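Local coordinates for protein PLP-Dependent L-Arginine Hydroxylase MppP (PDB 6C9B) that is a pyridoxal phosphate-dependent oxidase that acts on L-arginine, yielding 4-hydroxy-2-ketoarginine and 2-ketoarginine, at residues E95-S100 / R212-E217; G182-L187 / I239-E244. All coordinates share one frame; numbering follows the deposited sequence.

Contact 1: residues E95-S100 / R212-E217; sequences EILARS and RWVVIE
Leu97, Val214 and Ile216 form part of a helix-on-sheet interface, where helix 90-101 packs on one face of the seven-stranded mixed sheet through strand 212-218. With its CG anti to the backbone N (chi1 175°), Leu97 sends both methyls down to the strand. They meet Val214 end on: Leu97 CD1 touches Val214 CG2 at 4.1 Å, while Leu97 CD2 leans on Val214 CG1 at the same separation. Leu97 CD2 also meets Ile216 CD1 at 4.0 Å, that side chain coming in at a slant, so the leucine straddles two residues on the same face of the strand. Val215, between them, points away and packs on Tyr203 and Leu206 of helix 202-209. Beside Leu97 in the helix, Ile96 O accepts both Ser100 N and Ser100 OG, one turn on, from opposite faces of its carbonyl plane; the hydroxyl is thereby kept within its own helix, 2.7 Å from Ile96 O. At the dimer interface, Glu95 and Arg99 form salt bridges with Arg99 and Glu95 of the second subunit, respectively. Between these segments the interaction is apolar, so the match of shape among three buried branched side chains, without directional bonds, contributes to how the helix sits on the strand.

Contact 2: residues G182-L187 / I239-E244; sequences GTVLAL and IGLPVE
Val184 and Ile239 meet in the hydrophobic layer between the start of strand 184-188 and the connection from strand 231-235 to helix 243-250. The side chain of Val184 points at that connection, and its CG1 comes within 3.8 Å of Ile239 CD1. Val184 CG2 lies somewhat farther from the same methyl, at 4.2 Å, so the end of the isoleucine rests against both branches of the valine as the two side chains pass at an angle. The CB of Ile239 does not itself face the strand; CG1 extends anti to the backbone N (chi1 -179°), and this carries CD1 across to Val184. Leu241 adds a looser touch from its CD1 to Val184 CG2, 4.4 Å apart, and it also packs on Ser100 and Leu101 of helix 90-101.

Both segments include a helix boundary. Gly182, with positive phi, is the C' residue of a Schellman motif that ends helix 168-181, after which the chain turns into the strand. In the other segment an inverse gamma turn centred on Pro242, with a weak bond from Val243 N to Leu241 O, leads into helix 243-250, for which Pro242 is the N-cap. The connection packs here on Val184, while the succession of helix 168-181 and parallel strand 184-188 fits the alpha/beta/alpha large domain of fold type I PLP enzymes.

In the fold
Contacts 1 and 2 lie on neighbouring parallel strands of one sheet, with centres about 6 Å apart. The strands are joined by a probable hydrogen bond from Ile216 N to Leu187 O (2.8 Å). Arg212 links the two segments of contact 2: its NH2 probably bonds Ile239 O at 2.8 Å, and its NH1 bonds Gly182 O. Above the sheet, Ser100 packs against Val243, bringing helix 90-101 against the start of helix 243-250. Neither contact belongs to the active site, although the side chain of Ile216 is about 11 Å from the bound 4-hydroxy-2-ketoarginine. Helix 90-101 and strand 212-218 nonetheless lead to the pocket, which includes Ser91 and the cofactor-bearing Lys221.

Contact 1: residues E95-S100 / R212-E217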
ATOM      1  N   GLU B  95      -7.803  -5.384  -0.801  1.00 14.76           N
ATOM      2  CA  GLU B  95      -8.445  -4.452  -1.718  1.00 14.38           C
ATOM      3  C   GLU B  95      -8.457  -5.021  -3.128  1.00 16.48           C
ATOM      4  O   GLU B  95      -9.466  -4.936  -3.840  1.00 18.02           O
ATOM      5  CB  GLU B  95      -7.737  -3.097  -1.688  1.00 15.83           C
ATOM      6  CG  GLU B  95      -8.222  -2.097  -2.720  1.00 14.82           C
ATOM      7  CD  GLU B  95      -9.596  -1.491  -2.473  1.00 17.51           C
ATOM      8  OE1 GLU B  95     -10.278  -1.857  -1.507  1.00 19.83           O
ATOM      9  OE2 GLU B  95     -10.013  -0.625  -3.283  1.00 19.43           O
ATOM     10  N   ILE B  96      -7.337  -5.600  -3.545  1.00 15.51           N
ATOM     11  CA  ILE B  96      -7.254  -6.211  -4.870  1.00 15.17           C
ATOM     12  C   ILE B  96      -8.268  -7.340  -4.983  1.00 15.30           C
ATOM     13  O   ILE B  96      -9.002  -7.443  -5.979  1.00 16.85           O
ATOM     14  CB  ILE B  96      -5.815  -6.698  -5.123  1.00 15.20           C
ATOM     15  CG1 ILE B  96      -4.872  -5.504  -5.266  1.00 16.97           C
ATOM     16  CG2 ILE B  96      -5.748  -7.571  -6.360  1.00 18.52           C
ATOM     17  CD1 ILE B  96      -3.404  -5.873  -5.131  1.00 18.42           C
ATOM     18  N   LEU B  97      -8.321  -8.206  -3.964  1.00 15.34           N
ATOM     19  CA  LEU B  97      -9.242  -9.338  -4.001  1.00 15.12           C
ATOM     20  C   LEU B  97     -10.683  -8.852  -4.023  1.00 17.76           C
ATOM     21  O   LEU B  97     -11.536  -9.401  -4.725  1.00 17.10           O
ATOM     22  CB  LEU B  97      -8.991 -10.250  -2.799  1.00 17.91           C
ATOM     23  CG  LEU B  97      -9.953 -11.430  -2.609  1.00 18.10           C
ATOM     24  CD1 LEU B  97      -9.911 -12.350  -3.822  1.00 19.02           C
ATOM     25  CD2 LEU B  97      -9.633 -12.203  -1.324  1.00 20.03           C
ATOM     26  N   ALA B  98     -10.988  -7.860  -3.210  1.00 16.50           N
ATOM     27  CA  ALA B  98     -12.368  -7.402  -3.115  1.00 15.73           C
ATOM     28  C   ALA B  98     -12.817  -6.795  -4.439  1.00 16.85           C
ATOM     29  O   ALA B  98     -13.923  -7.067  -4.916  1.00 18.05           O
ATOM     30  CB  ALA B  98     -12.490  -6.392  -1.980  1.00 18.79           C
ATOM     31  N   ARG B  99     -11.990  -5.918  -5.021  1.00 16.89           N
ATOM     32  CA  ARG B  99     -12.375  -5.318  -6.292  1.00 17.17           C
ATOM     33  C   ARG B  99     -12.456  -6.391  -7.369  1.00 18.11           C
ATOM     34  O   ARG B  99     -13.339  -6.333  -8.234  1.00 20.21           O
ATOM     35  CB  ARG B  99     -11.404  -4.197  -6.672  1.00 23.54           C
ATOM     36  CG  ARG B  99     -11.926  -3.407  -7.893  1.00 28.67           C
ATOM     37  CD  ARG B  99     -11.763  -1.919  -7.711  1.00 25.42           C
ATOM     38  NE  ARG B  99     -10.390  -1.448  -7.799  1.00 26.79           N
ATOM     39  CZ  ARG B  99      -9.690  -1.390  -8.925  1.00 25.79           C
ATOM     40  NH1 ARG B  99      -8.472  -0.878  -8.902  1.00 21.98           N
ATOM     41  NH2 ARG B  99     -10.190  -1.872 -10.062  1.00 24.62           N
ATOM     42  N   SER B 100     -11.587  -7.412  -7.290  1.00 17.21           N
ATOM     43  CA  SER B 100     -11.630  -8.514  -8.253  1.00 19.41           C
ATOM     44  C   SER B 100     -12.901  -9.342  -8.094  1.00 18.33           C
ATOM     45  O   SER B 100     -13.529  -9.724  -9.093  1.00 19.58           O
ATOM     46  CB  SER B 100     -10.421  -9.416  -8.083  1.00 23.08           C
ATOM     47  OG  SER B 100      -9.226  -8.711  -8.394  1.00 21.08           O
ATOM     48  N   ARG B 212     -11.647 -23.367  -6.450  1.00 19.90           N
ATOM     49  CA  ARG B 212     -11.040 -22.068  -6.697  1.00 19.55           C
ATOM     50  C   ARG B 212     -10.677 -21.480  -5.356  1.00 19.22           C
ATOM     51  O   ARG B 212     -11.493 -21.520  -4.433  1.00 21.80           O
ATOM     52  CB  ARG B 212     -12.012 -21.139  -7.411  1.00 21.32           C
ATOM     53  CG  ARG B 212     -12.519 -21.680  -8.740  1.00 24.31           C
ATOM     54  CD  ARG B 212     -13.832 -20.989  -9.116  1.00 21.74           C
ATOM     55  NE  ARG B 212     -13.637 -19.569  -9.415  1.00 26.48           N
ATOM     56  CZ  ARG B 212     -14.599 -18.654  -9.331  1.00 24.73           C
ATOM     57  NH1 ARG B 212     -15.824 -18.993  -8.955  1.00 27.98           N
ATOM     58  NH2 ARG B 212     -14.344 -17.392  -9.606  1.00 24.11           N
ATOM     59  N   TRP B 213      -9.460 -20.943  -5.233  1.00 18.80           N
ATOM     60  CA  TRP B 213      -9.034 -20.460  -3.931  1.00 18.23           C
ATOM     61  C   TRP B 213      -8.076 -19.284  -4.038  1.00 17.96           C
ATOM     62  O   TRP B 213      -7.381 -19.081  -5.034  1.00 19.38           O
ATOM     63  CB  TRP B 213      -8.369 -21.573  -3.081  1.00 19.69           C
ATOM     64  CG  TRP B 213      -7.202 -22.273  -3.721  1.00 19.27           C
ATOM     65  CD1 TRP B 213      -7.234 -23.482  -4.386  1.00 23.37           C
ATOM     66  CD2 TRP B 213      -5.822 -21.840  -3.767  1.00 19.68           C
ATOM     67  NE1 TRP B 213      -5.990 -23.808  -4.845  1.00 21.40           N
ATOM     68  CE2 TRP B 213      -5.104 -22.825  -4.489  1.00 19.96           C
ATOM     69  CE3 TRP B 213      -5.135 -20.712  -3.297  1.00 20.76           C
ATOM     70  CZ2 TRP B 213      -3.729 -22.729  -4.737  1.00 23.46           C
ATOM     71  CZ3 TRP B 213      -3.764 -20.612  -3.556  1.00 20.93           C
ATOM     72  CH2 TRP B 213      -3.079 -21.619  -4.265  1.00 24.03           C
ATOM     73  N   VAL B 214      -8.045 -18.522  -2.955  1.00 17.48           N
ATOM     74  CA  VAL B 214      -7.106 -17.422  -2.774  1.00 18.78           C
ATOM     75  C   VAL B 214      -6.676 -17.467  -1.326  1.00 17.36           C
ATOM     76  O   VAL B 214      -7.505 -17.683  -0.445  1.00 19.69           O
ATOM     77  CB  VAL B 214      -7.750 -16.055  -3.090  1.00 23.89           C
ATOM     78  CG1 VAL B 214      -6.803 -14.910  -2.689  1.00 24.32           C
ATOM     79  CG2 VAL B 214      -8.082 -15.952  -4.531  1.00 29.73           C
ATOM     80  N   VAL B 215      -5.384 -17.258  -1.072  1.00 16.98           N
ATOM     81  CA  VAL B 215      -4.880 -17.130   0.283  1.00 16.79           C
ATOM     82  C   VAL B 215      -4.103 -15.836   0.351  1.00 17.66           C
ATOM     83  O   VAL B 215      -3.293 -15.560  -0.532  1.00 18.35           O
ATOM     84  CB  VAL B 215      -3.971 -18.296   0.704  1.00 17.19           C
ATOM     85  CG1 VAL B 215      -3.502 -18.102   2.164  1.00 18.08           C
ATOM     86  CG2 VAL B 215      -4.691 -19.633   0.540  1.00 18.55           C
ATOM     87  N   ILE B 216      -4.352 -15.043   1.386  1.00 16.46           N
ATOM     88  CA  ILE B 216      -3.569 -13.844   1.622  1.00 16.05           C
ATOM     89  C   ILE B 216      -2.715 -14.108   2.844  1.00 16.70           C
ATOM     90  O   ILE B 216      -3.205 -14.103   3.974  1.00 18.32           O
ATOM     91  CB  ILE B 216      -4.435 -12.598   1.823  1.00 15.90           C
ATOM     92  CG1 ILE B 216      -5.279 -12.346   0.577  1.00 17.89           C
ATOM     93  CG2 ILE B 216      -3.532 -11.397   2.054  1.00 18.83           C
ATOM     94  CD1 ILE B 216      -6.288 -11.182   0.713  1.00 21.48           C
ATOM     95  N   GLU B 217      -1.435 -14.335   2.613  1.00 17.30           N
ATOM     96  CA  GLU B 217      -0.494 -14.408   3.711  1.00 19.16           C
ATOM     97  C   GLU B 217      -0.048 -12.998   4.072  1.00 18.76           C
ATOM     98  O   GLU B 217      -0.190 -12.049   3.296  1.00 19.81           O
ATOM     99  CB  GLU B 217       0.717 -15.255   3.329  1.00 19.17           C
ATOM    100  CG  GLU B 217       0.429 -16.632   2.756  1.00 18.83           C
ATOM    101  CD  GLU B 217       0.227 -17.731   3.792  1.00 22.29           C
ATOM    102  OE1 GLU B 217      -0.104 -18.863   3.370  1.00 22.13           O
ATOM    103  OE2 GLU B 217       0.385 -17.482   5.004  1.00 22.36           O
TER

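Contact 2: residues G182-L187 / I239-E244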
ATOM      1  N   GLY B 182     -18.659 -24.570  -6.947  1.00 24.61           N
ATOM      2  CA  GLY B 182     -18.045 -23.554  -7.782  1.00 28.76           C
ATOM      3  C   GLY B 182     -17.736 -22.259  -7.068  1.00 35.35           C
ATOM      4  O   GLY B 182     -17.528 -21.236  -7.723  1.00 30.61           O
ATOM      5  N   THR B 183     -17.664 -22.288  -5.738  1.00 22.24           N
ATOM      6  CA  THR B 183     -17.444 -21.129  -4.894  1.00 20.90           C
ATOM      7  C   THR B 183     -15.940 -20.880  -4.712  1.00 21.95           C
ATOM      8  O   THR B 183     -15.156 -21.825  -4.644  1.00 24.45           O
ATOM      9  CB  THR B 183     -18.087 -21.390  -3.524  1.00 24.33           C
ATOM     10  OG1 THR B 183     -19.362 -22.013  -3.697  1.00 34.07           O
ATOM     11  CG2 THR B 183     -18.280 -20.116  -2.734  1.00 23.56           C
ATOM     12  N   VAL B 184     -15.556 -19.609  -4.589  1.00 18.46           N
ATOM     13  CA  VAL B 184     -14.179 -19.263  -4.227  1.00 18.12           C
ATOM     14  C   VAL B 184     -14.004 -19.432  -2.721  1.00 19.08           C
ATOM     15  O   VAL B 184     -14.790 -18.893  -1.939  1.00 21.47           O
ATOM     16  CB  VAL B 184     -13.838 -17.816  -4.630  1.00 18.62           C
ATOM     17  CG1 VAL B 184     -12.436 -17.471  -4.185  1.00 22.62           C
ATOM     18  CG2 VAL B 184     -13.956 -17.607  -6.142  1.00 20.78           C
ATOM     19  N   LEU B 185     -12.967 -20.155  -2.307  1.00 18.55           N
ATOM     20  CA  LEU B 185     -12.576 -20.204  -0.896  1.00 17.48           C
ATOM     21  C   LEU B 185     -11.388 -19.263  -0.708  1.00 17.94           C
ATOM     22  O   LEU B 185     -10.348 -19.453  -1.339  1.00 19.39           O
ATOM     23  CB  LEU B 185     -12.214 -21.626  -0.465  1.00 17.82           C
ATOM     24  CG  LEU B 185     -11.780 -21.806   1.005  1.00 20.43           C
ATOM     25  CD1 LEU B 185     -12.768 -21.215   1.951  1.00 22.36           C
ATOM     26  CD2 LEU B 185     -11.613 -23.282   1.266  1.00 20.70           C
ATOM     27  N   ALA B 186     -11.548 -18.257   0.150  1.00 17.78           N
ATOM     28  CA  ALA B 186     -10.511 -17.267   0.408  1.00 16.51           C
ATOM     29  C   ALA B 186     -10.106 -17.353   1.859  1.00 17.48           C
ATOM     30  O   ALA B 186     -10.970 -17.415   2.731  1.00 17.34           O
ATOM     31  CB  ALA B 186     -10.995 -15.856   0.110  1.00 16.54           C
ATOM     32  N   LEU B 187      -8.798 -17.329   2.116  1.00 16.55           N
ATOM     33  CA  LEU B 187      -8.276 -17.414   3.461  1.00 18.78           C
ATOM     34  C   LEU B 187      -7.383 -16.217   3.729  1.00 19.00           C
ATOM     35  O   LEU B 187      -6.596 -15.824   2.864  1.00 19.99           O
ATOM     36  CB  LEU B 187      -7.441 -18.679   3.682  1.00 18.12           C
ATOM     37  CG  LEU B 187      -8.077 -20.018   3.366  1.00 19.24           C
ATOM     38  CD1 LEU B 187      -7.063 -21.093   3.690  1.00 20.12           C
ATOM     39  CD2 LEU B 187      -9.340 -20.178   4.153  1.00 20.98           C
ATOM     40  N   ILE B 239      -8.567 -19.410 -10.711  1.00 26.06           N
ATOM     41  CA  ILE B 239      -9.307 -18.542  -9.796  1.00 23.58           C
ATOM     42  C   ILE B 239     -10.443 -17.831 -10.529  1.00 24.62           C
ATOM     43  O   ILE B 239     -11.534 -17.652  -9.979  1.00 26.96           O
ATOM     44  CB  ILE B 239      -8.336 -17.567  -9.096  1.00 25.71           C
ATOM     45  CG1 ILE B 239      -9.062 -16.658  -8.111  1.00 23.94           C
ATOM     46  CG2 ILE B 239      -7.628 -16.670 -10.085  1.00 26.44           C
ATOM     47  CD1 ILE B 239      -9.883 -17.374  -7.063  1.00 30.26           C
ATOM     48  N   GLY B 240     -10.213 -17.426 -11.778  1.00 24.46           N
ATOM     49  CA  GLY B 240     -11.262 -16.816 -12.579  1.00 25.94           C
ATOM     50  C   GLY B 240     -11.724 -15.458 -12.102  1.00 29.71           C
ATOM     51  O   GLY B 240     -12.862 -15.059 -12.363  1.00 27.39           O
ATOM     52  N   LEU B 241     -10.865 -14.740 -11.406  1.00 23.68           N
ATOM     53  CA  LEU B 241     -11.040 -13.368 -10.986  1.00 21.89           C
ATOM     54  C   LEU B 241      -9.872 -12.558 -11.516  1.00 24.84           C
ATOM     55  O   LEU B 241      -8.762 -13.087 -11.605  1.00 26.03           O
ATOM     56  CB  LEU B 241     -11.046 -13.229  -9.459  1.00 21.05           C
ATOM     57  CG  LEU B 241     -12.008 -14.116  -8.682  1.00 23.26           C
ATOM     58  CD1 LEU B 241     -11.662 -14.024  -7.193  1.00 26.57           C
ATOM     59  CD2 LEU B 241     -13.441 -13.720  -8.920  1.00 25.16           C
ATOM     60  N   PRO B 242     -10.054 -11.267 -11.766  1.00 20.56           N
ATOM     61  CA  PRO B 242      -8.966 -10.473 -12.364  1.00 19.50           C
ATOM     62  C   PRO B 242      -7.937  -9.952 -11.378  1.00 22.93           C
ATOM     63  O   PRO B 242      -7.529  -8.785 -11.462  1.00 23.61           O
ATOM     64  CB  PRO B 242      -9.728  -9.319 -13.032  1.00 25.14           C
ATOM     65  CG  PRO B 242     -10.923  -9.145 -12.166  1.00 27.12           C
ATOM     66  CD  PRO B 242     -11.325 -10.519 -11.759  1.00 22.53           C
ATOM     67  N   VAL B 243      -7.476 -10.804 -10.458  0.84 21.93           N
ATOM     68  CA  VAL B 243      -6.546 -10.347  -9.424  0.84 21.57           C
ATOM     69  C   VAL B 243      -5.217  -9.910 -10.038  0.84 22.67           C
ATOM     70  O   VAL B 243      -4.582  -8.976  -9.556  0.84 20.88           O
ATOM     71  CB  VAL B 243      -6.330 -11.431  -8.345  0.84 23.45           C
ATOM     72  CG1 VAL B 243      -7.614 -11.612  -7.510  0.84 24.24           C
ATOM     73  CG2 VAL B 243      -5.858 -12.763  -8.961  0.84 23.85           C
ATOM     74  N   GLU B 244      -4.748 -10.595 -11.081  1.00 21.47           N
ATOM     75  CA  GLU B 244      -3.465 -10.205 -11.662  1.00 22.47           C
ATOM     76  C   GLU B 244      -3.529  -8.829 -12.323  1.00 21.63           C
ATOM     77  O   GLU B 244      -2.589  -8.029 -12.214  1.00 22.27           O
ATOM     78  CB  GLU B 244      -3.007 -11.259 -12.669  1.00 26.45           C
ATOM     79  CG  GLU B 244      -2.566 -12.538 -11.998  1.00 33.33           C
ATOM     80  CD  GLU B 244      -2.485 -13.684 -12.978  1.00 59.25           C
ATOM     81  OE1 GLU B 244      -3.543 -14.216 -13.383  1.00 57.46           O
ATOM     82  OE2 GLU B 244      -1.355 -14.026 -13.357  1.00 50.03           O
TER